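Local coordinates for pentacotripeptide-repeat region of PRORP domain-containing protein (Brachypodium distachyon, PDB 4ME2) that probably binds RNA in the chloroplast, as a pentatricopeptide-repeat protein of the THA8 type built from helix-turn-helix repeats and linked to group II introns, at residues 62-67 and 95-100; 186-191 and 208-213; 83-88 and 109-114; 124-129 and 175-180. All blocks are in the same frame, centred on the assembly; numbering follows the deposited sequence.

In the fold
All four contacts join pieces of one all-helical solenoid. Contact 2 and contact 4 are the buried ones, and their neighbouring residues touch: M210 and V190 of contact 2 pack on V175, so helices 168-180, 184-197 and 204-216 share one apolar interior. Contacts 1 and 3 are only partly buried and lie about 18 Å apart, centre to centre; both involve helix 98-109 or the loop that follows it. Their chemistry follows their place: a methionine among aromatic rings in contact 2, valine, alanine and leucine with a water at the margin in contact 4, an arginine crossing over a leucine in contact 1, and the six-membered end of a tryptophan against two leucines in contact 3.

Contact 1 of 4, residues 62-67 and 95-100; sequences ADRSPP and QGHWSL
One face of the R64 guanidinium is covered by CD1 of L100, while the H97 imidazole comes up to the same group at a slant, the two planes 65° apart. The gap between R64 NH1 and H97 ND1 is 4.1 Å, a near approach of two nitrogens without a bond. The H97 ring has the backbone O of Q95 over one face, towards its rim. Leucine contact continues down the arginine chain: L100 CD2 meets R64 CG at 3.6 Å, and L100 CD1 lies 3.8 Å from R64 NE. With CG of L100 anti to its own carbonyl carbon (chi1 -62°), both methyls of the leucine are brought against the arginine, CD2 against the aliphatic part and CD1 against the face of the guanidinium. The polar end of R64 is held outside the two segments, by T60 OG1 at NE and by the backbone O of K57 at NH2, which fixes the flat group against the leucine. One residue earlier in the chain, D63 OD1 accepts from both N and OG of S65, the first bond closing an Asx turn just before helix 66-77. On the other segment, G96 ends helix 82-94 in a Schellman motif. The contact thus brings the loop between helices 47-59 and 66-77 against the start of helix 98-109, with L56 and K57 of helix 47-59 also packing on L100.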
loop_
_atom_site.group_PDB
_atom_site.type_symbol
_atom_site.label_atom_id
_atom_site.label_comp_id
_atom_site.label_asym_id
_atom_site.label_seq_id
_atom_site.Cartn_x
_atom_site.Cartn_y
_atom_site.Cartn_z
ATOM N N ALA A 62 -22.066 -9.449 10.033
ATOM C CA ALA A 62 -21.834 -9.690 11.456
ATOM C C ALA A 62 -20.359 -9.634 11.844
ATOM O O ALA A 62 -20.023 -9.357 12.997
ATOM C CB ALA A 62 -22.425 -11.027 11.858
ATOM N N ASP A 63 -19.483 -9.907 10.882
ATOM C CA ASP A 63 -18.061 -10.053 11.166
ATOM C C ASP A 63 -17.264 -9.567 9.969
ATOM O O ASP A 63 -17.225 -10.232 8.934
ATOM C CB ASP A 63 -17.738 -11.522 11.475
ATOM C CG ASP A 63 -16.309 -11.731 11.960
ATOM O OD1 ASP A 63 -15.548 -10.746 12.066
ATOM O OD2 ASP A 63 -15.945 -12.897 12.239
ATOM N N ARG A 64 -16.647 -8.399 10.119
ATOM C CA ARG A 64 -15.790 -7.831 9.080
ATOM C C ARG A 64 -14.297 -7.901 9.429
ATOM O O ARG A 64 -13.476 -7.208 8.821
ATOM C CB ARG A 64 -16.235 -6.398 8.728
ATOM C CG ARG A 64 -17.039 -6.325 7.434
ATOM C CD ARG A 64 -18.101 -5.232 7.411
ATOM N NE ARG A 64 -19.229 -5.583 6.538
ATOM C CZ ARG A 64 -20.295 -4.816 6.314
ATOM N NH1 ARG A 64 -20.399 -3.621 6.881
ATOM N NH2 ARG A 64 -21.268 -5.245 5.515
ATOM N N SER A 65 -13.946 -8.755 10.392
ATOM C CA SER A 65 -12.538 -8.996 10.744
ATOM C C SER A 65 -11.770 -9.666 9.593
ATOM O O SER A 65 -12.365 -10.358 8.761
ATOM C CB SER A 65 -12.430 -9.845 12.007
ATOM O OG SER A 65 -12.755 -11.195 11.731
ATOM N N PRO A 66 -10.440 -9.476 9.551
ATOM C CA PRO A 66 -9.682 -9.909 8.375
ATOM C C PRO A 66 -9.955 -11.351 7.906
ATOM O O PRO A 66 -10.197 -11.551 6.718
ATOM C CB PRO A 66 -8.227 -9.694 8.799
ATOM C CG PRO A 66 -8.307 -8.560 9.765
ATOM C CD PRO A 66 -9.574 -8.790 10.533
ATOM N N PRO A 67 -9.956 -12.345 8.819
ATOM C CA PRO A 67 -10.249 -13.691 8.307
ATOM C C PRO A 67 -11.624 -13.805 7.624
ATOM O O PRO A 67 -11.738 -14.435 6.565
ATOM C CB PRO A 67 -10.199 -14.565 9.565
ATOM C CG PRO A 67 -9.348 -13.807 10.527
ATOM C CD PRO A 67 -9.656 -12.363 10.265
ATOM N N GLN A 95 -18.423 3.863 -0.920
ATOM C CA GLN A 95 -19.395 3.675 0.159
ATOM C C GLN A 95 -18.760 3.791 1.546
ATOM O O GLN A 95 -19.468 3.851 2.551
ATOM C CB GLN A 95 -20.116 2.334 0.004
ATOM C CG GLN A 95 -21.004 2.259 -1.231
ATOM C CD GLN A 95 -21.744 0.944 -1.367
ATOM O OE1 GLN A 95 -22.235 0.612 -2.446
ATOM N NE2 GLN A 95 -21.840 0.191 -0.280
ATOM N N GLY A 96 -17.432 3.834 1.597
ATOM C CA GLY A 96 -16.712 3.949 2.865
ATOM C C GLY A 96 -16.483 2.632 3.590
ATOM O O GLY A 96 -16.106 2.627 4.763
ATOM N N HIS A 97 -16.703 1.512 2.901
ATOM C CA HIS A 97 -16.429 0.199 3.481
ATOM C C HIS A 97 -14.985 -0.141 3.272
ATOM O O HIS A 97 -14.651 -0.981 2.438
ATOM C CB HIS A 97 -17.312 -0.874 2.864
ATOM C CG HIS A 97 -18.782 -0.630 3.058
ATOM N ND1 HIS A 97 -19.365 -0.622 4.276
ATOM C CD2 HIS A 97 -19.787 -0.367 2.138
ATOM C CE1 HIS A 97 -20.678 -0.369 4.135
ATOM N NE2 HIS A 97 -20.936 -0.214 2.827
ATOM N N TRP A 98 -14.121 0.511 4.039
ATOM C CA TRP A 98 -12.679 0.442 3.819
ATOM C C TRP A 98 -12.131 -0.966 3.947
ATOM O O TRP A 98 -11.396 -1.432 3.067
ATOM C CB TRP A 98 -11.969 1.435 4.731
ATOM C CG TRP A 98 -10.507 1.521 4.451
ATOM C CD1 TRP A 98 -9.862 2.334 3.533
ATOM C CD2 TRP A 98 -9.462 0.734 5.081
ATOM N NE1 TRP A 98 -8.510 2.111 3.558
ATOM C CE2 TRP A 98 -8.205 1.152 4.465
ATOM C CE3 TRP A 98 -9.443 -0.247 6.056
ATOM C CZ2 TRP A 98 -6.991 0.602 4.833
ATOM C CZ3 TRP A 98 -8.214 -0.797 6.426
ATOM C CH2 TRP A 98 -7.014 -0.380 5.828
ATOM N N SER A 99 -12.494 -1.678 5.014
ATOM C CA SER A 99 -11.979 -3.041 5.208
ATOM C C SER A 99 -12.387 -4.003 4.078
ATOM O O SER A 99 -11.594 -4.855 3.677
ATOM C CB SER A 99 -12.374 -3.604 6.577
ATOM O OG SER A 99 -13.746 -3.926 6.602
ATOM N N LEU A 100 -13.613 -3.857 3.568
ATOM C CA LEU A 100 -14.098 -4.681 2.461
ATOM C C LEU A 100 -13.390 -4.315 1.168
ATOM O O LEU A 100 -13.091 -5.191 0.362
ATOM C CB LEU A 100 -15.607 -4.533 2.261
ATOM C CG LEU A 100 -16.492 -4.965 3.432
ATOM C CD1 LEU A 100 -17.954 -4.947 3.010
ATOM C CD2 LEU A 100 -16.099 -6.349 3.910
#

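Contact 2 of 4, residues 186-191 and 208-213; sequences AAWRVY and RVMAKG
Helices 184-197 and 204-216 pack side by side in the helix-turn-helix array of this repeat protein, and M210 is the residue that fills the space between them. Their segments run at 143° to each other, with axes 11.0 Å apart. Bends at chi2 and chi3, both -64°, fold the M210 chain so that its methyl turns in towards helix 184-197. M210 CE sits there 3.6 Å from Y191 CB and 3.8 Å from W188 CA. M210 CE also reaches the edge of the W188 indole, near the ring plane, 4.0 Å from W188 CE3. Further back, M210 CG meets Y191 CD2 at 3.7 Å, and M210 SD stands 5.2 Å from the centroid of the Y191 ring, 41° off its normal, an oblique Met-aromatic contact. The small side chain of A187 meets the sulfur too, its CB 4.0 Å from M210 SD. An alanine in place of M210 is likely to open a gap between the two helices and take away the contacts that its methyl and sulfur make with Y191 and W188. The hydroxyl of Y191 is bonded to D229 of helix 220-236, and V226 of that helix packs on M210 too, while V175 of helix 168-180 closes in from another side. Neighbouring helices that lean towards antiparallel and are joined by apolar side chains are what a pentatricopeptide-repeat solenoid is built from.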
loop_
_atom_site.group_PDB
_atom_site.type_symbol
_atom_site.label_atom_id
_atom_site.label_comp_id
_atom_site.label_asym_id
_atom_site.label_seq_id
_atom_site.Cartn_x
_atom_site.Cartn_y
_atom_site.Cartn_z
ATOM N N ALA A 186 6.133 1.261 8.754
ATOM C CA ALA A 186 5.770 0.967 7.364
ATOM C C ALA A 186 6.484 1.908 6.387
ATOM O O ALA A 186 7.039 1.458 5.381
ATOM C CB ALA A 186 4.257 1.023 7.169
ATOM N N ALA A 187 6.486 3.206 6.692
ATOM C CA ALA A 187 7.180 4.178 5.842
ATOM C C ALA A 187 8.682 3.861 5.778
ATOM O O ALA A 187 9.290 3.829 4.696
ATOM C CB ALA A 187 6.939 5.601 6.345
ATOM N N TRP A 188 9.277 3.608 6.938
ATOM C CA TRP A 188 10.674 3.217 6.978
ATOM C C TRP A 188 10.929 1.982 6.139
ATOM O O TRP A 188 11.904 1.933 5.382
ATOM C CB TRP A 188 11.136 3.008 8.409
ATOM C CG TRP A 188 12.516 2.452 8.438
ATOM C CD1 TRP A 188 12.901 1.148 8.711
ATOM C CD2 TRP A 188 13.745 3.156 8.096
ATOM N NE1 TRP A 188 14.257 1.015 8.601
ATOM C CE2 TRP A 188 14.824 2.184 8.241
ATOM C CE3 TRP A 188 14.050 4.459 7.731
ATOM C CZ2 TRP A 188 16.146 2.519 8.008
ATOM C CZ3 TRP A 188 15.387 4.788 7.501
ATOM C CH2 TRP A 188 16.408 3.840 7.635
ATOM N N ARG A 189 10.056 0.982 6.260
ATOM C CA ARG A 189 10.212 -0.261 5.502
ATOM C C ARG A 189 10.318 0.019 4.008
ATOM O O ARG A 189 11.227 -0.484 3.346
ATOM C CB ARG A 189 9.073 -1.249 5.795
ATOM C CG ARG A 189 9.277 -2.094 7.048
ATOM C CD ARG A 189 9.474 -3.578 6.729
ATOM N NE ARG A 189 10.510 -3.828 5.733
ATOM C CZ ARG A 189 10.490 -4.815 4.836
ATOM N NH1 ARG A 189 9.477 -5.668 4.773
ATOM N NH2 ARG A 189 11.494 -4.941 3.982
ATOM N N VAL A 190 9.399 0.828 3.483
ATOM C CA VAL A 190 9.404 1.183 2.057
ATOM C C VAL A 190 10.657 1.974 1.682
ATOM O O VAL A 190 11.330 1.664 0.686
ATOM C CB VAL A 190 8.166 2.015 1.660
ATOM C CG1 VAL A 190 8.324 2.558 0.246
ATOM C CG2 VAL A 190 6.898 1.185 1.765
ATOM N N TYR A 191 10.945 3.013 2.464
ATOM C CA TYR A 191 12.118 3.847 2.217
ATOM C C TYR A 191 13.404 3.016 2.212
ATOM O O TYR A 191 14.233 3.142 1.307
ATOM C CB TYR A 191 12.200 4.985 3.241
ATOM C CG TYR A 191 13.460 5.814 3.128
ATOM C CD1 TYR A 191 14.572 5.534 3.925
ATOM C CD2 TYR A 191 13.544 6.874 2.227
ATOM C CE1 TYR A 191 15.734 6.291 3.826
ATOM C CE2 TYR A 191 14.701 7.639 2.122
ATOM C CZ TYR A 191 15.790 7.341 2.921
ATOM O OH TYR A 191 16.933 8.098 2.816
ATOM N N ARG A 208 13.293 14.761 2.924
ATOM C CA ARG A 208 12.660 15.676 3.861
ATOM C C ARG A 208 11.395 15.062 4.454
ATOM O O ARG A 208 11.141 15.200 5.648
ATOM C CB ARG A 208 12.344 17.016 3.192
ATOM C CG ARG A 208 13.568 17.759 2.667
ATOM C CD ARG A 208 13.198 19.142 2.159
ATOM N NE ARG A 208 12.385 19.857 3.142
ATOM C CZ ARG A 208 12.055 21.143 3.073
ATOM N NH1 ARG A 208 12.468 21.896 2.058
ATOM N NH2 ARG A 208 11.311 21.681 4.032
ATOM N N VAL A 209 10.615 14.387 3.612
ATOM C CA VAL A 209 9.407 13.702 4.069
ATOM C C VAL A 209 9.768 12.735 5.191
ATOM O O VAL A 209 9.151 12.747 6.260
ATOM C CB VAL A 209 8.722 12.921 2.923
ATOM C CG1 VAL A 209 7.625 12.010 3.463
ATOM C CG2 VAL A 209 8.146 13.882 1.892
ATOM N N MET A 210 10.786 11.922 4.930
ATOM C CA MET A 210 11.172 10.838 5.826
ATOM C C MET A 210 11.871 11.333 7.090
ATOM O O MET A 210 11.526 10.911 8.193
ATOM C CB MET A 210 12.018 9.807 5.078
ATOM C CG MET A 210 11.190 8.858 4.222
ATOM S SD MET A 210 10.096 7.844 5.240
ATOM C CE MET A 210 11.310 6.926 6.185
ATOM N N ALA A 211 12.834 12.236 6.934
ATOM C CA ALA A 211 13.581 12.746 8.090
ATOM C C ALA A 211 12.664 13.407 9.119
ATOM O O ALA A 211 12.762 13.128 10.317
ATOM C CB ALA A 211 14.685 13.699 7.647
ATOM N N LYS A 212 11.764 14.269 8.651
ATOM C CA LYS A 212 10.831 14.967 9.532
ATOM C C LYS A 212 9.747 14.017 10.049
ATOM O O LYS A 212 9.302 14.122 11.194
ATOM C CB LYS A 212 10.221 16.181 8.812
ATOM C CG LYS A 212 11.259 17.112 8.182
ATOM C CD LYS A 212 10.662 18.137 7.219
ATOM C CE LYS A 212 10.273 19.433 7.917
ATOM N NZ LYS A 212 10.153 20.566 6.953
ATOM N N GLY A 213 9.335 13.079 9.197
ATOM C CA GLY A 213 8.330 12.091 9.578
ATOM C C GLY A 213 8.799 11.155 10.682
ATOM O O GLY A 213 8.102 10.963 11.676
#

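Contact 3 of 4, residues 83-88 and 109-114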
loop_
_atom_site.group_PDB
_atom_site.type_symbol
_atom_site.label_atom_id
_atom_site.label_comp_id
_atom_site.label_asym_id
_atom_site.label_seq_id
_atom_site.Cartn_x
_atom_site.Cartn_y
_atom_site.Cartn_z
ATOM N N ALA A 83 -12.219 -5.747 -14.999
ATOM C CA ALA A 83 -12.979 -4.501 -14.958
ATOM C C ALA A 83 -14.024 -4.516 -13.842
ATOM O O ALA A 83 -14.168 -3.536 -13.113
ATOM C CB ALA A 83 -13.630 -4.220 -16.308
ATOM N N ASP A 84 -14.732 -5.633 -13.713
ATOM C CA ASP A 84 -15.767 -5.775 -12.691
ATOM C C ASP A 84 -15.174 -5.836 -11.282
ATOM O O ASP A 84 -15.734 -5.266 -10.338
ATOM C CB ASP A 84 -16.636 -7.000 -12.975
ATOM C CG ASP A 84 -17.412 -6.877 -14.286
ATOM O OD1 ASP A 84 -17.939 -5.783 -14.578
ATOM O OD2 ASP A 84 -17.488 -7.876 -15.033
ATOM N N LEU A 85 -14.038 -6.513 -11.130
ATOM C CA LEU A 85 -13.398 -6.579 -9.816
ATOM C C LEU A 85 -12.961 -5.195 -9.342
ATOM O O LEU A 85 -13.218 -4.806 -8.198
ATOM C CB LEU A 85 -12.204 -7.543 -9.816
ATOM C CG LEU A 85 -11.476 -7.678 -8.468
ATOM C CD1 LEU A 85 -12.439 -8.028 -7.344
ATOM C CD2 LEU A 85 -10.356 -8.707 -8.524
ATOM N N LEU A 86 -12.288 -4.458 -10.219
ATOM C CA LEU A 86 -11.832 -3.120 -9.884
ATOM C C LEU A 86 -13.008 -2.170 -9.649
ATOM O O LEU A 86 -12.907 -1.268 -8.823
ATOM C CB LEU A 86 -10.888 -2.581 -10.963
ATOM C CG LEU A 86 -9.585 -3.365 -11.169
ATOM C CD1 LEU A 86 -8.837 -2.843 -12.387
ATOM C CD2 LEU A 86 -8.696 -3.309 -9.935
ATOM N N ALA A 87 -14.110 -2.375 -10.366
ATOM C CA ALA A 87 -15.303 -1.540 -10.176
ATOM C C ALA A 87 -15.938 -1.825 -8.820
ATOM O O ALA A 87 -16.373 -0.898 -8.135
ATOM C CB ALA A 87 -16.313 -1.746 -11.298
ATOM N N ALA A 88 -15.983 -3.102 -8.442
ATOM C CA ALA A 88 -16.505 -3.506 -7.131
ATOM C C ALA A 88 -15.647 -2.925 -6.010
ATOM O O ALA A 88 -16.166 -2.396 -5.022
ATOM C CB ALA A 88 -16.577 -5.020 -7.016
ATOM N N ARG A 109 -4.829 -8.394 -6.181
ATOM C CA ARG A 109 -3.371 -8.543 -6.133
ATOM C C ARG A 109 -2.902 -9.936 -6.562
ATOM O O ARG A 109 -1.756 -10.092 -6.976
ATOM C CB ARG A 109 -2.839 -8.213 -4.732
ATOM C CG ARG A 109 -2.912 -6.738 -4.336
ATOM C CD ARG A 109 -2.302 -6.482 -2.956
ATOM N NE ARG A 109 -0.981 -7.099 -2.897
ATOM C CZ ARG A 109 -0.693 -8.229 -2.260
ATOM N NH1 ARG A 109 -1.616 -8.861 -1.550
ATOM N NH2 ARG A 109 0.537 -8.725 -2.323
ATOM N N ALA A 110 -3.781 -10.932 -6.465
ATOM C CA ALA A 110 -3.449 -12.314 -6.833
ATOM C C ALA A 110 -3.806 -12.660 -8.283
ATOM O O ALA A 110 -3.523 -13.774 -8.747
ATOM C CB ALA A 110 -4.120 -13.293 -5.887
ATOM N N GLU A 111 -4.435 -11.724 -8.989
ATOM C CA GLU A 111 -4.871 -11.968 -10.366
ATOM C C GLU A 111 -3.733 -11.822 -11.370
ATOM O O GLU A 111 -2.847 -10.985 -11.189
ATOM C CB GLU A 111 -6.035 -11.050 -10.759
ATOM C CG GLU A 111 -7.345 -11.367 -10.051
ATOM C CD GLU A 111 -7.829 -12.785 -10.310
ATOM O OE1 GLU A 111 -8.559 -13.002 -11.294
ATOM O OE2 GLU A 111 -7.486 -13.689 -9.525
ATOM N N PRO A 112 -3.768 -12.629 -12.444
ATOM C CA PRO A 112 -2.721 -12.593 -13.466
ATOM C C PRO A 112 -2.513 -11.225 -14.117
ATOM O O PRO A 112 -1.408 -10.931 -14.558
ATOM C CB PRO A 112 -3.218 -13.592 -14.515
ATOM C CG PRO A 112 -4.094 -14.527 -13.763
ATOM C CD PRO A 112 -4.762 -13.684 -12.712
ATOM N N TRP A 113 -3.558 -10.402 -14.190
ATOM C CA TRP A 113 -3.459 -9.089 -14.829
ATOM C C TRP A 113 -2.920 -7.993 -13.940
ATOM O O TRP A 113 -2.635 -6.885 -14.411
ATOM C CB TRP A 113 -4.807 -8.688 -15.423
ATOM C CG TRP A 113 -5.953 -8.869 -14.471
ATOM C CD1 TRP A 113 -6.883 -9.901 -14.447
ATOM C CD2 TRP A 113 -6.311 -8.001 -13.347
ATOM N NE1 TRP A 113 -7.782 -9.724 -13.420
ATOM C CE2 TRP A 113 -7.493 -8.604 -12.725
ATOM C CE3 TRP A 113 -5.800 -6.817 -12.829
ATOM C CZ2 TRP A 113 -8.118 -8.028 -11.624
ATOM C CZ3 TRP A 113 -6.435 -6.244 -11.717
ATOM C CH2 TRP A 113 -7.567 -6.838 -11.133
ATOM N N TYR A 114 -2.749 -8.290 -12.653
ATOM C CA TYR A 114 -2.418 -7.253 -11.670
ATOM C C TYR A 114 -1.032 -6.640 -11.847
ATOM O O TYR A 114 -0.054 -7.353 -12.072
ATOM C CB TYR A 114 -2.572 -7.795 -10.247
ATOM C CG TYR A 114 -2.386 -6.745 -9.177
ATOM C CD1 TYR A 114 -3.404 -5.843 -8.875
ATOM C CD2 TYR A 114 -1.188 -6.650 -8.470
ATOM C CE1 TYR A 114 -3.234 -4.878 -7.897
ATOM C CE2 TYR A 114 -1.010 -5.683 -7.491
ATOM C CZ TYR A 114 -2.036 -4.799 -7.215
ATOM O OH TYR A 114 -1.880 -3.841 -6.246
#
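L85 and L86, neighbours on helix 82-94, meet the six-membered end of the W113 indole from different directions. L85 crosses the tryptophan obliquely and puts CD2 at the ring's edge, close to its plane, 3.9 Å from W113 CZ2. L86 approaches from the opposite direction to the tryptophan side chain and comes at the ring on a slant: L86 CD2 is 3.9 Å from W113 CH2, and L86 CG is 4.0 Å from W113 CH2. The indole gets there through its first torsion, CG lying between the backbone N and the carbonyl carbon (chi1 48°), which swings the ring across the turn towards the helix. Within its own segment, E111 CB lies over one face of the W113 ring, 3.4 Å above the plane and towards the rim. E111 also borders L85, E111 CG being 4.3 Å from L85 CD2, so the aliphatic part of this acid extends the apolar surface. A type I turn from E111 to Y114, closed by the bond from Y114 N to E111 O, carries the tryptophan. A serine in place of W113 would probably strip the L85 and L86 methyls of their aromatic neighbour and leave E111 CB without the ring it lies over. Across the contact the grip is carbon on carbon throughout, chiefly leucine methyls on aromatic carbons, so it rests on shape and burial of surface, with no directional bond to set its geometry.

Contact 4 of 4, residues 124-129 and 175-180; sequences FVSSSP and VRALVA
V125 packs against A177 and L178 where helix 118-126 ends beside helix 168-180, one of the helix-to-helix seams of this pentatricopeptide-repeat solenoid. Here the fit is close. V125 CG1 comes within 3.4 Å of the backbone O of A177 and 3.8 Å of A177 CB, so the valine branch rests on the helix backbone itself as well as on a methyl. With CG1 anti to the backbone N (chi1 174°), that methyl faces mainly A177, while V125 CG2 meets L178 CD2 at 3.8 Å, the two side chains crossing at about a right angle. Although the first bond of the L178 side chain leaves its backbone pointing away from helix 118-126, its far end comes back to the valine. V139 of helix 133-151 touches both V125 and L178 and closes this buried side, while A186 and A187 of helix 184-197 pack on L178 as well. At the helix end V125 O accepts from the backbone N of the buried S128 and also from S128 OG, the latter at 2.7 Å, which draws the departing chain back onto the last turn.

The other side of the contact belongs to S126 and is exposed. S126 OG lies 3.5 Å from A177 CB, a plain packing contact of a hydroxyl against a methyl, and it also makes a weak hydrogen bond back to A122 O. Between the two segments a water spans the open margin, bonded to S126 OG at 3.0 Å and donating to A177 O at 2.9 Å.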
loop_
_atom_site.group_PDB
_atom_site.type_symbol
_atom_site.label_atom_id
_atom_site.label_comp_id
_atom_site.label_asym_id
_atom_site.label_seq_id
_atom_site.Cartn_x
_atom_site.Cartn_y
_atom_site.Cartn_z
ATOM N N PHE A 124 -5.425 3.832 -0.470
ATOM C CA PHE A 124 -5.912 3.005 0.633
ATOM C C PHE A 124 -5.345 3.457 1.976
ATOM O O PHE A 124 -6.024 3.384 2.996
ATOM C CB PHE A 124 -5.627 1.523 0.375
ATOM C CG PHE A 124 -6.678 0.853 -0.456
ATOM C CD1 PHE A 124 -7.760 0.227 0.151
ATOM C CD2 PHE A 124 -6.611 0.877 -1.849
ATOM C CE1 PHE A 124 -8.746 -0.384 -0.609
ATOM C CE2 PHE A 124 -7.599 0.267 -2.616
ATOM C CZ PHE A 124 -8.668 -0.362 -1.992
ATOM N N VAL A 125 -4.105 3.936 1.981
ATOM C CA VAL A 125 -3.509 4.434 3.215
ATOM C C VAL A 125 -4.233 5.691 3.701
ATOM O O VAL A 125 -4.641 5.776 4.865
ATOM C CB VAL A 125 -1.999 4.720 3.060
ATOM C CG1 VAL A 125 -1.440 5.367 4.321
ATOM C CG2 VAL A 125 -1.238 3.436 2.751
ATOM N N SER A 126 -4.382 6.663 2.802
ATOM C CA SER A 126 -5.001 7.949 3.135
ATOM C C SER A 126 -6.471 7.833 3.539
ATOM O O SER A 126 -6.961 8.626 4.348
ATOM C CB SER A 126 -4.847 8.923 1.966
ATOM O OG SER A 126 -3.473 9.191 1.739
ATOM N N SER A 127 -7.161 6.844 2.983
ATOM C CA SER A 127 -8.584 6.641 3.245
ATOM C C SER A 127 -8.839 5.716 4.431
ATOM O O SER A 127 -9.993 5.516 4.816
ATOM C CB SER A 127 -9.297 6.114 1.990
ATOM O OG SER A 127 -8.844 4.811 1.635
ATOM N N SER A 128 -7.783 5.154 5.016
ATOM C CA SER A 128 -7.963 4.293 6.185
ATOM C C SER A 128 -8.371 5.156 7.366
ATOM O O SER A 128 -7.999 6.323 7.429
ATOM C CB SER A 128 -6.692 3.509 6.524
ATOM O OG SER A 128 -5.644 4.353 6.957
ATOM N N PRO A 129 -9.150 4.589 8.298
ATOM C CA PRO A 129 -9.530 5.344 9.498
ATOM C C PRO A 129 -8.325 5.614 10.396
ATOM O O PRO A 129 -7.587 4.687 10.722
ATOM C CB PRO A 129 -10.513 4.408 10.213
ATOM C CG PRO A 129 -10.925 3.393 9.201
ATOM C CD PRO A 129 -9.777 3.257 8.251
ATOM N N VAL A 175 4.811 6.924 0.527
ATOM C CA VAL A 175 5.573 7.239 1.734
ATOM C C VAL A 175 4.967 8.450 2.462
ATOM O O VAL A 175 4.839 8.448 3.684
ATOM C CB VAL A 175 7.075 7.455 1.425
ATOM C CG1 VAL A 175 7.778 8.074 2.620
ATOM C CG2 VAL A 175 7.738 6.138 1.032
ATOM N N ARG A 176 4.585 9.477 1.702
ATOM C CA ARG A 176 3.865 10.636 2.245
ATOM C C ARG A 176 2.596 10.204 2.975
ATOM O O ARG A 176 2.292 10.677 4.075
ATOM C CB ARG A 176 3.434 11.562 1.106
ATOM C CG ARG A 176 4.190 12.868 0.953
ATOM C CD ARG A 176 3.613 13.652 -0.230
ATOM N NE ARG A 176 2.451 14.469 0.125
ATOM C CZ ARG A 176 1.778 15.235 -0.729
ATOM N NH1 ARG A 176 2.137 15.293 -2.004
ATOM N NH2 ARG A 176 0.738 15.943 -0.314
ATOM N N ALA A 177 1.842 9.315 2.336
ATOM C CA ALA A 177 0.570 8.875 2.901
ATOM C C ALA A 177 0.809 8.113 4.197
ATOM O O ALA A 177 0.105 8.323 5.181
ATOM C CB ALA A 177 -0.206 8.025 1.901
ATOM N N LEU A 178 1.819 7.247 4.205
ATOM C CA LEU A 178 2.115 6.456 5.400
ATOM C C LEU A 178 2.520 7.342 6.573
ATOM O O LEU A 178 2.046 7.158 7.692
ATOM C CB LEU A 178 3.208 5.428 5.113
ATOM C CG LEU A 178 2.803 4.267 4.201
ATOM C CD1 LEU A 178 4.028 3.511 3.704
ATOM C CD2 LEU A 178 1.840 3.333 4.919
ATOM N N VAL A 179 3.401 8.302 6.318
ATOM C CA VAL A 179 3.839 9.212 7.367
ATOM C C VAL A 179 2.659 10.033 7.914
ATOM O O VAL A 179 2.475 10.122 9.130
ATOM C CB VAL A 179 5.003 10.099 6.890
ATOM C CG1 VAL A 179 5.200 11.263 7.832
ATOM C CG2 VAL A 179 6.281 9.265 6.783
ATOM N N ALA A 180 1.837 10.589 7.028
ATOM C CA ALA A 180 0.665 11.354 7.472
ATOM C C ALA A 180 -0.298 10.518 8.334
ATOM O O ALA A 180 -0.882 11.026 9.296
ATOM C CB ALA A 180 -0.059 11.988 6.284
HETATM O O HOH W 1 -2.391 9.587 4.558
#